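Probable fimbrial chaperone YadV (Escherichia coli K-12, PDB 5GHU) probably acts as a periplasmic chaperone that helps fimbrial subunits fold and assemble, and is encoded in a fimbrial operon that could contribute to adhesion to surfaces. Local coordinates at residues 74-85 / 121-129. Sequence-based numbering, arbitrary orientation.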
loop_
_atom_site.group_PDB
_atom_site.type_symbol
_atom_site.label_atom_id
_atom_site.label_comp_id
_atom_site.label_asym_id
_atom_site.label_seq_id
_atom_site.Cartn_x
_atom_site.Cartn_y
_atom_site.Cartn_z
ATOM N N TYR A 74 2.870 8.491 16.109
ATOM C CA TYR A 74 2.486 9.779 15.512
ATOM C C TYR A 74 2.860 10.924 16.455
ATOM O O TYR A 74 2.635 10.851 17.647
ATOM C CB TYR A 74 0.984 9.794 15.200
ATOM C CG TYR A 74 0.408 11.093 14.641
ATOM C CD1 TYR A 74 0.769 11.559 13.385
ATOM C CD2 TYR A 74 -0.543 11.819 15.365
ATOM C CE1 TYR A 74 0.227 12.751 12.871
ATOM C CE2 TYR A 74 -1.096 13.003 14.864
ATOM C CZ TYR A 74 -0.722 13.458 13.610
ATOM O OH TYR A 74 -1.272 14.632 13.114
ATOM N N THR A 75 3.435 11.972 15.900
ATOM C CA THR A 75 3.951 13.057 16.727
ATOM C C THR A 75 3.121 14.316 16.545
ATOM O O THR A 75 3.246 15.251 17.324
ATOM C CB THR A 75 5.406 13.371 16.386
ATOM O OG1 THR A 75 5.475 13.884 15.046
ATOM C CG2 THR A 75 6.287 12.132 16.529
ATOM N N ALA A 76 2.294 14.353 15.509
ATOM C CA ALA A 76 1.510 15.552 15.188
ATOM C C ALA A 76 2.391 16.786 15.056
ATOM O O ALA A 76 1.950 17.903 15.334
ATOM C CB ALA A 76 0.445 15.795 16.238
ATOM N N SER A 77 3.636 16.595 14.637
ATOM C CA SER A 77 4.498 17.744 14.391
ATOM C C SER A 77 3.918 18.535 13.221
ATOM O O SER A 77 4.054 19.762 13.136
ATOM C CB SER A 77 5.934 17.299 14.111
ATOM O OG SER A 77 5.983 16.316 13.095
ATOM N N THR A 78 3.295 17.795 12.314
ATOM C CA THR A 78 2.458 18.307 11.238
ATOM C C THR A 78 1.090 17.690 11.441
ATOM O O THR A 78 0.998 16.524 11.813
ATOM C CB THR A 78 2.945 17.892 9.842
ATOM O OG1 THR A 78 4.352 18.110 9.719
ATOM C CG2 THR A 78 2.192 18.665 8.767
ATOM N N SER A 79 0.029 18.436 11.182
ATOM C CA SER A 79 -1.297 17.870 11.381
ATOM C C SER A 79 -1.718 17.152 10.124
ATOM O O SER A 79 -1.587 17.683 9.028
ATOM C CB SER A 79 -2.307 18.948 11.727
ATOM O OG SER A 79 -2.178 20.002 10.800
ATOM N N LEU A 80 -2.174 15.923 10.264
ATOM C CA LEU A 80 -2.671 15.232 9.089
ATOM C C LEU A 80 -4.166 15.505 8.914
ATOM O O LEU A 80 -4.866 15.830 9.886
ATOM C CB LEU A 80 -2.432 13.717 9.237
ATOM C CG LEU A 80 -0.959 13.310 9.219
ATOM C CD1 LEU A 80 -0.767 11.868 9.586
ATOM C CD2 LEU A 80 -0.308 13.540 7.865
ATOM N N PRO A 81 -4.690 15.305 7.689
ATOM C CA PRO A 81 -6.116 15.573 7.485
ATOM C C PRO A 81 -6.959 14.683 8.314
ATOM O O PRO A 81 -6.565 13.533 8.558
ATOM C CB PRO A 81 -6.350 15.256 5.996
ATOM C CG PRO A 81 -5.103 14.818 5.478
ATOM C CD PRO A 81 -3.982 15.117 6.417
ATOM N N LYS A 82 -8.109 15.181 8.763
ATOM C CA LYS A 82 -8.996 14.332 9.523
ATOM C C LYS A 82 -10.167 13.777 8.732
ATOM O O LYS A 82 -10.975 13.002 9.271
ATOM C CB LYS A 82 -9.510 15.106 10.751
ATOM C CG LYS A 82 -8.384 15.469 11.710
ATOM C CD LYS A 82 -8.929 15.971 13.058
ATOM C CE LYS A 82 -7.807 16.437 13.973
ATOM N NZ LYS A 82 -8.338 16.893 15.285
ATOM N N ASP A 83 -10.220 14.092 7.427
ATOM C CA ASP A 83 -11.356 13.648 6.637
ATOM C C ASP A 83 -11.017 12.574 5.624
ATOM O O ASP A 83 -11.860 12.239 4.814
ATOM C CB ASP A 83 -11.953 14.825 5.850
ATOM C CG ASP A 83 -10.989 15.418 4.869
ATOM O OD1 ASP A 83 -9.762 15.119 4.844
ATOM O OD2 ASP A 83 -11.470 16.258 4.054
ATOM N N ARG A 84 -9.827 12.005 5.744
ATOM C CA ARG A 84 -9.407 10.976 4.774
ATOM C C ARG A 84 -8.168 10.336 5.281
ATOM O O ARG A 84 -7.486 10.890 6.129
ATOM C CB ARG A 84 -9.139 11.637 3.399
ATOM C CG ARG A 84 -7.887 12.535 3.380
ATOM C CD ARG A 84 -7.906 13.398 2.102
ATOM N NE ARG A 84 -8.929 14.428 2.204
ATOM C CZ ARG A 84 -9.368 15.143 1.168
ATOM N NH1 ARG A 84 -8.866 14.915 -0.053
ATOM N NH2 ARG A 84 -10.303 16.074 1.346
ATOM N N GLU A 85 -7.865 9.156 4.769
ATOM C CA GLU A 85 -6.594 8.494 5.070
ATOM C C GLU A 85 -5.421 9.244 4.457
ATOM O O GLU A 85 -5.538 9.986 3.441
ATOM C CB GLU A 85 -6.591 7.089 4.474
ATOM C CG GLU A 85 -7.536 6.123 5.220
ATOM C CD GLU A 85 -7.328 4.703 4.702
ATOM O OE1 GLU A 85 -7.063 4.444 3.477
ATOM O OE2 GLU A 85 -7.423 3.806 5.563
ATOM N N PHE A 121 -1.017 3.128 6.484
ATOM C CA PHE A 121 -2.169 3.992 6.247
ATOM C C PHE A 121 -2.573 4.609 7.548
ATOM O O PHE A 121 -2.963 3.871 8.491
ATOM C CB PHE A 121 -3.364 3.197 5.652
ATOM C CG PHE A 121 -3.057 2.582 4.312
ATOM C CD1 PHE A 121 -3.177 3.328 3.183
ATOM C CD2 PHE A 121 -2.638 1.246 4.194
ATOM C CE1 PHE A 121 -2.910 2.771 1.910
ATOM C CE2 PHE A 121 -2.305 0.695 2.901
ATOM C CZ PHE A 121 -2.467 1.451 1.776
ATOM N N TYR A 122 -2.481 5.934 7.608
ATOM C CA TYR A 122 -2.964 6.681 8.773
ATOM C C TYR A 122 -4.464 6.925 8.589
ATOM O O TYR A 122 -4.886 7.549 7.595
ATOM C CB TYR A 122 -2.186 8.001 8.910
ATOM C CG TYR A 122 -2.630 8.751 10.147
ATOM C CD1 TYR A 122 -2.099 8.441 11.385
ATOM C CD2 TYR A 122 -3.541 9.792 10.041
ATOM C CE1 TYR A 122 -2.481 9.178 12.519
ATOM C CE2 TYR A 122 -3.898 10.548 11.153
ATOM C CZ TYR A 122 -3.388 10.215 12.373
ATOM O OH TYR A 122 -3.760 10.972 13.494
ATOM N N ARG A 123 -5.289 6.399 9.535
ATOM C CA ARG A 123 -6.731 6.391 9.366
ATOM C C ARG A 123 -7.372 7.183 10.511
ATOM O O ARG A 123 -7.478 6.692 11.636
ATOM C CB ARG A 123 -7.267 4.957 9.355
ATOM C CG ARG A 123 -8.765 4.916 9.087
ATOM C CD ARG A 123 -9.271 3.466 9.058
ATOM N NE ARG A 123 -8.689 2.900 7.825
ATOM C CZ ARG A 123 -8.521 1.596 7.660
ATOM N NH1 ARG A 123 -8.964 0.730 8.585
ATOM N NH2 ARG A 123 -7.928 1.140 6.557
ATOM N N PRO A 124 -7.800 8.420 10.231
ATOM C CA PRO A 124 -8.586 9.139 11.247
ATOM C C PRO A 124 -9.818 8.336 11.634
ATOM O O PRO A 124 -10.453 7.716 10.785
ATOM C CB PRO A 124 -8.983 10.445 10.538
ATOM C CG PRO A 124 -7.898 10.613 9.429
ATOM C CD PRO A 124 -7.616 9.187 8.975
ATOM N N ASP A 125 -10.158 8.382 12.912
ATOM C CA ASP A 125 -11.374 7.720 13.372
ATOM C C ASP A 125 -12.591 8.423 12.771
ATOM O O ASP A 125 -12.559 9.650 12.559
ATOM C CB ASP A 125 -11.487 7.848 14.888
ATOM C CG ASP A 125 -10.552 6.938 15.668
ATOM O OD1 ASP A 125 -9.644 6.318 15.135
ATOM O OD2 ASP A 125 -10.771 6.791 16.857
ATOM N N GLY A 126 -13.670 7.666 12.586
ATOM C CA GLY A 126 -14.943 8.223 12.204
ATOM C C GLY A 126 -15.174 8.489 10.729
ATOM O O GLY A 126 -16.139 9.190 10.409
ATOM N N LEU A 127 -14.366 7.906 9.873
ATOM C CA LEU A 127 -14.623 8.089 8.443
ATOM C C LEU A 127 -15.880 7.350 8.001
ATOM O O LEU A 127 -16.233 6.290 8.554
ATOM C CB LEU A 127 -13.451 7.608 7.627
ATOM C CG LEU A 127 -12.121 8.359 7.894
ATOM C CD1 LEU A 127 -11.034 7.709 7.074
ATOM C CD2 LEU A 127 -12.254 9.815 7.477
ATOM N N LYS A 128 -16.574 7.944 7.028
ATOM C CA LYS A 128 -17.776 7.344 6.485
ATOM C C LYS A 128 -17.461 6.008 5.817
ATOM O O LYS A 128 -16.490 5.892 5.082
ATOM C CB LYS A 128 -18.365 8.306 5.434
ATOM C CG LYS A 128 -19.611 7.782 4.765
ATOM C CD LYS A 128 -19.998 8.687 3.601
ATOM C CE LYS A 128 -21.295 8.202 2.949
ATOM N NZ LYS A 128 -21.158 6.824 2.407
ATOM N N GLY A 129 -18.304 5.018 6.072
ATOM C CA GLY A 129 -18.138 3.784 5.327
ATOM C C GLY A 129 -17.015 2.932 5.894
ATOM O O GLY A 129 -16.381 3.237 6.913
HETATM O O HOH W 1 -13.143 11.606 10.607
#
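Arg123 runs alongside Glu85, both chains heading in one direction, and closes on a single carboxylate oxygen with NE and NH2 in a salt bridge. Arg123 NE reaches Glu85 OE2 at 2.7 Å and NH2 reaches the same OE2 at 2.9 Å, both bonds somewhat bent. A turn at chi3 (-69°) brings the NE side of the arginine round to Glu85. The carboxylate meets the guanidinium at its edge, the planes only 17° apart. Glu85 is buried, and its charge would probably be costly to bury without a partner; OE1 is held separately by the backbone N of Tyr160, and Arg123 NH2 also bridges to Asp211. With an alanine here instead of Arg123, Glu85 OE2 is likely to lose its countercharge and Asp211 a partner.

On the neighbouring residue, Tyr122 offers a broad apolar ring: Leu80 CD1 sits over one face, 3.7 Å from the centroid, in a CH-pi contact. The Tyr122 hydroxyl in turn lies over a face of Tyr74, OH to CE2 3.6 Å, while Tyr74 OH accepts a hydrogen bond from Leu80 N. Pro124, rigid and without an N-H, wedges among carbonyls, its CG 3.3 Å from Pro81 O. The branched, uncharged Leu127 can lay CD2 flush on the Asp83 backbone, while a water joins Lys82 O and Asp125 O.

The loop joining strands 67-74 and 86-95 is thus packed against the end of strand 114-123 and the linker beyond it, between the two immunoglobulin-like domains, where Glu85, Arg123 and Asp211 match the interdomain salt-bridge network known from PapD-type pilus chaperones.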